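Local coordinates for protein tRNA (guanine(6)-N2)-methyltransferase (Thermus thermophilus, PDB 3TMA) that methylates the N2 atom of guanosine 6 in tRNA(Phe), using S-adenosyl-L-methionine as methyl donor, at residues Asp209-Ser214 / Ile276-Pro281; Gly234-Lys239 / Phe258-Ala263. All blocks are in the same frame, centred on the assembly; numbering follows the deposited sequence.

Contact 1. Residues Asp209-Ser214 / Ile276-Pro281; sequences DPFTGS and ILANPP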
ATOM      1  N   ASP A 209     -18.208   4.628   3.178  1.00 26.72           N
ATOM      2  CA  ASP A 209     -17.344   4.961   1.999  1.00 27.16           C
ATOM      3  C   ASP A 209     -18.169   5.818   0.991  1.00 26.37           C
ATOM      4  O   ASP A 209     -18.953   5.283   0.201  1.00 28.70           O
ATOM      5  CB  ASP A 209     -16.902   3.635   1.386  1.00 26.05           C
ATOM      6  CG  ASP A 209     -16.148   3.798   0.063  1.00 38.44           C
ATOM      7  OD1 ASP A 209     -15.842   4.967  -0.334  1.00 35.00           O
ATOM      8  OD2 ASP A 209     -15.870   2.730  -0.574  1.00 39.31           O
ATOM      9  N   PRO A 210     -18.051   7.160   1.054  1.00 25.73           N
ATOM     10  CA  PRO A 210     -19.034   7.979   0.333  1.00 26.98           C
ATOM     11  C   PRO A 210     -18.749   8.177  -1.162  1.00 29.96           C
ATOM     12  O   PRO A 210     -19.638   8.652  -1.891  1.00 29.80           O
ATOM     13  CB  PRO A 210     -19.001   9.312   1.096  1.00 27.10           C
ATOM     14  CG  PRO A 210     -17.531   9.439   1.577  1.00 26.05           C
ATOM     15  CD  PRO A 210     -17.122   7.976   1.868  1.00 25.54           C
ATOM     16  N   PHE A 211     -17.538   7.816  -1.627  1.00 29.68           N
ATOM     17  CA  PHE A 211     -17.237   7.846  -3.075  1.00 31.51           C
ATOM     18  C   PHE A 211     -16.722   6.472  -3.456  1.00 32.36           C
ATOM     19  O   PHE A 211     -15.513   6.279  -3.645  1.00 34.70           O
ATOM     20  CB  PHE A 211     -16.143   8.895  -3.413  1.00 32.11           C
ATOM     21  CG  PHE A 211     -16.483  10.297  -2.971  1.00 33.85           C
ATOM     22  CD1 PHE A 211     -17.223  11.126  -3.794  1.00 33.20           C
ATOM     23  CD2 PHE A 211     -16.045  10.791  -1.734  1.00 34.92           C
ATOM     24  CE1 PHE A 211     -17.567  12.449  -3.396  1.00 34.83           C
ATOM     25  CE2 PHE A 211     -16.404  12.105  -1.299  1.00 31.11           C
ATOM     26  CZ  PHE A 211     -17.141  12.936  -2.167  1.00 31.01           C
ATOM     27  N   THR A 212     -17.595   5.487  -3.561  1.00 32.05           N
ATOM     28  CA  THR A 212     -17.058   4.127  -3.419  1.00 29.92           C
ATOM     29  C   THR A 212     -16.450   3.629  -4.734  1.00 33.08           C
ATOM     30  O   THR A 212     -15.549   2.786  -4.712  1.00 31.02           O
ATOM     31  CB  THR A 212     -18.085   3.130  -2.807  1.00 31.26           C
ATOM     32  OG1 THR A 212     -17.392   1.941  -2.384  1.00 33.23           O
ATOM     33  CG2 THR A 212     -19.136   2.715  -3.845  1.00 29.11           C
ATOM     34  N   GLY A 213     -16.925   4.164  -5.876  1.00 33.16           N
ATOM     35  CA  GLY A 213     -16.507   3.649  -7.191  1.00 36.22           C
ATOM     36  C   GLY A 213     -16.790   2.148  -7.307  1.00 38.32           C
ATOM     37  O   GLY A 213     -17.903   1.681  -7.009  1.00 37.97           O
ATOM     38  N   SER A 214     -15.788   1.371  -7.723  1.00 39.20           N
ATOM     39  CA  SER A 214     -15.969  -0.074  -7.823  1.00 40.87           C
ATOM     40  C   SER A 214     -15.717  -0.831  -6.503  1.00 37.14           C
ATOM     41  O   SER A 214     -15.727  -2.057  -6.476  1.00 37.14           O
ATOM     42  CB  SER A 214     -15.104  -0.634  -8.960  1.00 45.08           C
ATOM     43  OG  SER A 214     -13.798  -0.109  -8.831  1.00 50.59           O
ATOM     44  N   ILE A 276     -15.726   7.832   8.488  1.00 21.82           N
ATOM     45  CA  ILE A 276     -15.999   8.059   7.059  1.00 22.39           C
ATOM     46  C   ILE A 276     -14.645   8.069   6.346  1.00 24.71           C
ATOM     47  O   ILE A 276     -13.707   8.746   6.783  1.00 23.89           O
ATOM     48  CB  ILE A 276     -16.721   9.426   6.840  1.00 22.93           C
ATOM     49  CG1 ILE A 276     -18.064   9.398   7.584  1.00 23.10           C
ATOM     50  CG2 ILE A 276     -16.921   9.732   5.337  1.00 18.77           C
ATOM     51  CD1 ILE A 276     -18.864  10.750   7.466  1.00 26.68           C
ATOM     52  N   LEU A 277     -14.501   7.218   5.332  1.00 23.53           N
ATOM     53  CA  LEU A 277     -13.215   7.079   4.640  1.00 24.10           C
ATOM     54  C   LEU A 277     -13.436   7.537   3.207  1.00 24.37           C
ATOM     55  O   LEU A 277     -14.188   6.901   2.477  1.00 23.79           O
ATOM     56  CB  LEU A 277     -12.779   5.590   4.633  1.00 24.38           C
ATOM     57  CG  LEU A 277     -12.906   4.876   5.993  1.00 26.25           C
ATOM     58  CD1 LEU A 277     -12.555   3.364   5.865  1.00 31.25           C
ATOM     59  CD2 LEU A 277     -12.019   5.544   7.057  1.00 26.45           C
ATOM     60  N   ALA A 278     -12.839   8.663   2.831  1.00 24.06           N
ATOM     61  CA  ALA A 278     -13.346   9.419   1.668  1.00 25.70           C
ATOM     62  C   ALA A 278     -12.220   9.664   0.652  1.00 28.93           C
ATOM     63  O   ALA A 278     -11.143  10.150   1.013  1.00 28.94           O
ATOM     64  CB  ALA A 278     -13.937  10.703   2.118  1.00 25.24           C
ATOM     65  N   ASN A 279     -12.492   9.322  -0.610  1.00 28.42           N
ATOM     66  CA  ASN A 279     -11.550   9.490  -1.696  1.00 30.13           C
ATOM     67  C   ASN A 279     -12.316  10.254  -2.793  1.00 34.72           C
ATOM     68  O   ASN A 279     -12.840   9.650  -3.725  1.00 35.10           O
ATOM     69  CB  ASN A 279     -11.140   8.098  -2.183  1.00 30.32           C
ATOM     70  CG  ASN A 279     -10.315   8.116  -3.426  1.00 33.85           C
ATOM     71  OD1 ASN A 279      -9.472   8.986  -3.620  1.00 34.50           O
ATOM     72  ND2 ASN A 279     -10.544   7.121  -4.292  1.00 42.11           N
ATOM     73  N   PRO A 280     -12.426  11.582  -2.659  1.00 36.54           N
ATOM     74  CA  PRO A 280     -13.255  12.372  -3.615  1.00 39.75           C
ATOM     75  C   PRO A 280     -12.672  12.352  -5.036  1.00 42.72           C
ATOM     76  O   PRO A 280     -11.474  12.175  -5.178  1.00 41.95           O
ATOM     77  CB  PRO A 280     -13.169  13.805  -3.069  1.00 39.68           C
ATOM     78  CG  PRO A 280     -12.754  13.668  -1.640  1.00 40.92           C
ATOM     79  CD  PRO A 280     -11.998  12.355  -1.487  1.00 35.97           C
ATOM     80  N   PRO A 281     -13.500  12.583  -6.083  1.00 45.91           N
ATOM     81  CA  PRO A 281     -12.930  12.575  -7.435  1.00 50.07           C
ATOM     82  C   PRO A 281     -11.919  13.717  -7.620  1.00 53.06           C
ATOM     83  O   PRO A 281     -12.002  14.725  -6.892  1.00 49.87           O
ATOM     84  CB  PRO A 281     -14.154  12.830  -8.323  1.00 52.08           C
ATOM     85  CG  PRO A 281     -15.027  13.651  -7.471  1.00 49.89           C
ATOM     86  CD  PRO A 281     -14.909  13.018  -6.103  1.00 44.84           C
TER
HETATM   87  O   HOH W   1     -14.599   7.356  -0.755  1.00 29.36           O
HETATM   88  O   HOH W   2     -12.710   5.079  -4.013  1.00 35.69           O
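Phe211 is the main bump of this contact, and the Asn279-Pro281 loop supplies the hollow. CA of Pro280 sits over the centre of the Phe211 ring in a CH-pi contact, 3.8 Å from the centroid. The Pro280 ring runs on obliquely toward the rim, with CG 4.0 Å from CE2 of Phe211. Pro281 crosses the ring at about a right angle, its CD 3.8 Å from CD1 of Phe211. Phe211 reaches this hollow because its CG stands beside the backbone N (chi1 -57°). A second, smaller bump is Pro210. Its CG lodges between CG2 of Ile276 and CB of Ala278, 3.8 Å from each. Two waters link the polar atoms of the segments. Water 1 donates to OD1 of Asp209 and accepts from Phe211 N and Asn279 N. Water 2 joins Phe211 O to ND2 of Asn279. Asn279 and Ser214 probably bind S-adenosyl-L-methionine, as in related enzymes, and these loops would then help shape the cofactor pocket of the Rossmann-fold domain. Strands 207-209 and 275-278 are parallel neighbours in its sheet. Helix 290-305 packs on Pro210 and Ala278 through Phe299, which also meets Phe211 edge-to-face. Helix 216-225 touches Asp209 and Leu277 through Ile217.

Contact 2. Residues Gly234-Lys239 / Phe258-Ala263; sequences GDLDEK and FLRADA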
ATOM      1  N   GLY A 234     -21.415   4.412  -1.120  1.00 28.24           N
ATOM      2  CA  GLY A 234     -22.296   5.105  -2.035  1.00 31.59           C
ATOM      3  C   GLY A 234     -21.588   5.551  -3.285  1.00 34.61           C
ATOM      4  O   GLY A 234     -20.378   5.855  -3.262  1.00 34.62           O
ATOM      5  N   ASP A 235     -22.339   5.645  -4.377  1.00 36.09           N
ATOM      6  CA  ASP A 235     -21.796   6.222  -5.589  1.00 39.39           C
ATOM      7  C   ASP A 235     -22.942   6.593  -6.534  1.00 43.32           C
ATOM      8  O   ASP A 235     -24.038   6.028  -6.448  1.00 42.91           O
ATOM      9  CB  ASP A 235     -20.882   5.195  -6.265  1.00 39.72           C
ATOM     10  CG  ASP A 235     -19.918   5.830  -7.240  1.00 46.84           C
ATOM     11  OD1 ASP A 235     -20.281   5.952  -8.450  1.00 54.85           O
ATOM     12  OD2 ASP A 235     -18.786   6.181  -6.800  1.00 47.75           O
ATOM     13  N   LEU A 236     -22.673   7.478  -7.494  1.00 46.96           N
ATOM     14  CA  LEU A 236     -23.697   7.812  -8.491  1.00 52.18           C
ATOM     15  C   LEU A 236     -23.719   6.867  -9.692  1.00 56.37           C
ATOM     16  O   LEU A 236     -24.733   6.747 -10.369  1.00 59.15           O
ATOM     17  CB  LEU A 236     -23.548   9.271  -8.933  1.00 55.50           C
ATOM     18  CG  LEU A 236     -24.186  10.256  -7.941  1.00 57.19           C
ATOM     19  CD1 LEU A 236     -23.870  11.702  -8.292  1.00 64.57           C
ATOM     20  CD2 LEU A 236     -25.688  10.053  -7.882  1.00 62.56           C
ATOM     21  N   ASP A 237     -22.605   6.190  -9.963  1.00 55.83           N
ATOM     22  CA  ASP A 237     -22.507   5.325 -11.153  1.00 59.92           C
ATOM     23  C   ASP A 237     -23.038   3.892 -10.893  1.00 59.99           C
ATOM     24  O   ASP A 237     -22.390   3.090 -10.171  1.00 54.10           O
ATOM     25  CB  ASP A 237     -21.047   5.313 -11.638  1.00 60.16           C
ATOM     26  CG  ASP A 237     -20.855   4.538 -12.937  1.00 68.46           C
ATOM     27  OD1 ASP A 237     -21.648   3.610 -13.231  1.00 74.01           O
ATOM     28  OD2 ASP A 237     -19.885   4.846 -13.657  1.00 74.32           O
ATOM     29  N   GLU A 238     -24.214   3.570 -11.440  1.00 62.70           N
ATOM     30  CA  GLU A 238     -24.812   2.251 -11.188  1.00 64.45           C
ATOM     31  C   GLU A 238     -23.961   1.092 -11.701  1.00 64.63           C
ATOM     32  O   GLU A 238     -23.914   0.026 -11.071  1.00 62.86           O
ATOM     33  CB  GLU A 238     -26.239   2.109 -11.720  1.00 68.55           C
ATOM     34  CG  GLU A 238     -27.357   2.250 -10.659  1.00 75.36           C
ATOM     35  CD  GLU A 238     -27.287   1.244  -9.489  1.00 79.08           C
ATOM     36  OE1 GLU A 238     -26.491   0.277  -9.525  1.00 82.54           O
ATOM     37  OE2 GLU A 238     -28.040   1.424  -8.507  1.00 81.85           O
ATOM     38  N   LYS A 239     -23.279   1.314 -12.820  1.00 66.24           N
ATOM     39  CA  LYS A 239     -22.395   0.312 -13.399  1.00 68.31           C
ATOM     40  C   LYS A 239     -21.288  -0.078 -12.423  1.00 62.93           C
ATOM     41  O   LYS A 239     -21.029  -1.264 -12.214  1.00 62.52           O
ATOM     42  CB  LYS A 239     -21.787   0.824 -14.706  1.00 72.16           C
ATOM     43  CG  LYS A 239     -22.796   1.004 -15.830  1.00 84.26           C
ATOM     44  CD  LYS A 239     -22.129   1.536 -17.088  1.00 90.62           C
ATOM     45  CE  LYS A 239     -23.133   1.693 -18.219  1.00 95.54           C
ATOM     46  NZ  LYS A 239     -22.499   2.237 -19.452  1.00 99.74           N
ATOM     47  N   PHE A 258     -24.386  -1.312  -0.441  1.00 31.01           N
ATOM     48  CA  PHE A 258     -24.041  -0.408  -1.555  1.00 33.19           C
ATOM     49  C   PHE A 258     -25.311   0.304  -2.038  1.00 36.70           C
ATOM     50  O   PHE A 258     -26.306  -0.337  -2.362  1.00 37.96           O
ATOM     51  CB  PHE A 258     -23.444  -1.151  -2.761  1.00 35.18           C
ATOM     52  CG  PHE A 258     -22.057  -1.739  -2.512  1.00 33.54           C
ATOM     53  CD1 PHE A 258     -20.929  -0.945  -2.608  1.00 29.04           C
ATOM     54  CD2 PHE A 258     -21.910  -3.085  -2.214  1.00 38.13           C
ATOM     55  CE1 PHE A 258     -19.638  -1.472  -2.399  1.00 33.00           C
ATOM     56  CE2 PHE A 258     -20.634  -3.637  -1.977  1.00 33.35           C
ATOM     57  CZ  PHE A 258     -19.503  -2.834  -2.057  1.00 31.16           C
ATOM     58  N   LEU A 259     -25.225   1.608  -2.223  1.00 34.77           N
ATOM     59  CA  LEU A 259     -26.413   2.391  -2.533  1.00 40.36           C
ATOM     60  C   LEU A 259     -26.070   3.457  -3.562  1.00 41.08           C
ATOM     61  O   LEU A 259     -24.982   4.043  -3.524  1.00 39.82           O
ATOM     62  CB  LEU A 259     -26.876   3.048  -1.231  1.00 39.05           C
ATOM     63  CG  LEU A 259     -28.317   3.220  -0.785  1.00 50.48           C
ATOM     64  CD1 LEU A 259     -29.180   1.908  -0.855  1.00 52.51           C
ATOM     65  CD2 LEU A 259     -28.301   3.838   0.626  1.00 46.97           C
ATOM     66  N   ARG A 260     -26.973   3.700  -4.512  1.00 44.76           N
ATOM     67  CA  ARG A 260     -26.809   4.825  -5.411  1.00 47.00           C
ATOM     68  C   ARG A 260     -27.066   6.091  -4.595  1.00 46.30           C
ATOM     69  O   ARG A 260     -28.121   6.232  -3.992  1.00 47.23           O
ATOM     70  CB  ARG A 260     -27.779   4.727  -6.598  1.00 52.45           C
ATOM     71  CG  ARG A 260     -27.649   5.921  -7.563  1.00 60.33           C
ATOM     72  CD  ARG A 260     -28.898   6.079  -8.477  1.00 74.76           C
ATOM     73  NE  ARG A 260     -29.148   7.484  -8.843  1.00 83.06           N
ATOM     74  CZ  ARG A 260     -28.549   8.127  -9.850  1.00 86.36           C
ATOM     75  NH1 ARG A 260     -28.844   9.397 -10.094  0.50 87.56           N
ATOM     76  NH2 ARG A 260     -27.652   7.509 -10.610  0.50 85.72           N
ATOM     77  N   ALA A 261     -26.089   6.992  -4.543  1.00 43.56           N
ATOM     78  CA  ALA A 261     -26.104   8.062  -3.545  1.00 42.32           C
ATOM     79  C   ALA A 261     -25.244   9.234  -4.013  1.00 44.03           C
ATOM     80  O   ALA A 261     -24.112   9.044  -4.486  1.00 42.76           O
ATOM     81  CB  ALA A 261     -25.588   7.550  -2.235  1.00 38.85           C
ATOM     82  N   ASP A 262     -25.744  10.442  -3.783  1.00 42.58           N
ATOM     83  CA  ASP A 262     -25.016  11.651  -4.138  1.00 44.57           C
ATOM     84  C   ASP A 262     -24.268  12.099  -2.889  1.00 41.82           C
ATOM     85  O   ASP A 262     -24.892  12.389  -1.874  1.00 41.98           O
ATOM     86  CB  ASP A 262     -26.016  12.734  -4.573  1.00 47.57           C
ATOM     87  CG  ASP A 262     -25.336  13.931  -5.242  1.00 54.43           C
ATOM     88  OD1 ASP A 262     -24.173  14.255  -4.909  1.00 56.29           O
ATOM     89  OD2 ASP A 262     -25.975  14.551  -6.115  1.00 67.37           O
ATOM     90  N   ALA A 263     -22.938  12.151  -2.955  1.00 40.09           N
ATOM     91  CA  ALA A 263     -22.121  12.566  -1.813  1.00 37.64           C
ATOM     92  C   ALA A 263     -22.303  14.030  -1.393  1.00 37.80           C
ATOM     93  O   ALA A 263     -21.866  14.414  -0.301  1.00 36.00           O
ATOM     94  CB  ALA A 263     -20.631  12.289  -2.086  1.00 36.68           C
TER
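Gly234 and Asp235 lie tightly against Leu259-Ala261, backbone to backbone. Asp235 N donates to Leu259 O at 3.2 Å, and Ala261 N donates to Asp235 O at 3.0 Å. The second donor stands well above the carbonyl plane. CA of Gly234 and CA of Arg260 add C-H...O contacts to Leu259 O and Asp235 O. Gly234 brings no side chain, and CB of Ala261 comes within 4.1 Å of its CA. These are parallel strands of a beta-alpha-beta unit, in which helix 238-250 links strand 231-235 to strand 257-260. Asp235 OD1 accepts from Asp237 N at 2.8 Å in an Asx turn, and Asp237 is the N-cap of the helix. Asp262 and Ala263, just past the second strand, probably bind S-adenosyl-L-methionine, as in related enzymes. Towards solvent the contact is looser. CD2 of Leu236 lies over one face of the Arg260 guanidinium, near its rim and 3.9 Å from NH1. CG of Leu236 rests 3.7 Å from Ala261 O, and CD1 reaches the carboxylate of Asp262, whose OD1 is held by Arg264 N. The exposed Glu238 crosses Arg260 at about a right angle. OE2 of Glu238 lies 3.8 Å from CB of Arg260 but 6.2 Å from NE of Arg260, so the charged atoms do not touch.

From the N terminus the chain first runs through the THUMP domain. In the methyltransferase domain it leaves strand 207-209 through the first segment of contact 1. Helix 216-225 leads to strand 231-235 and the first segment of contact 2. Helix 238-250 then returns the chain to strand 257-260, where contact 2 closes its short loop. Contact 1 closes later, at 276-281, so its longer loop encloses that of contact 2 without crossing it. The four strands share one sheet, in the order 257-260, 231-235, 207-209, 275-278. The contacts also touch directly: Gly213 N probably bonds to Asp235 OD2, and Phe211 packs on Ala263.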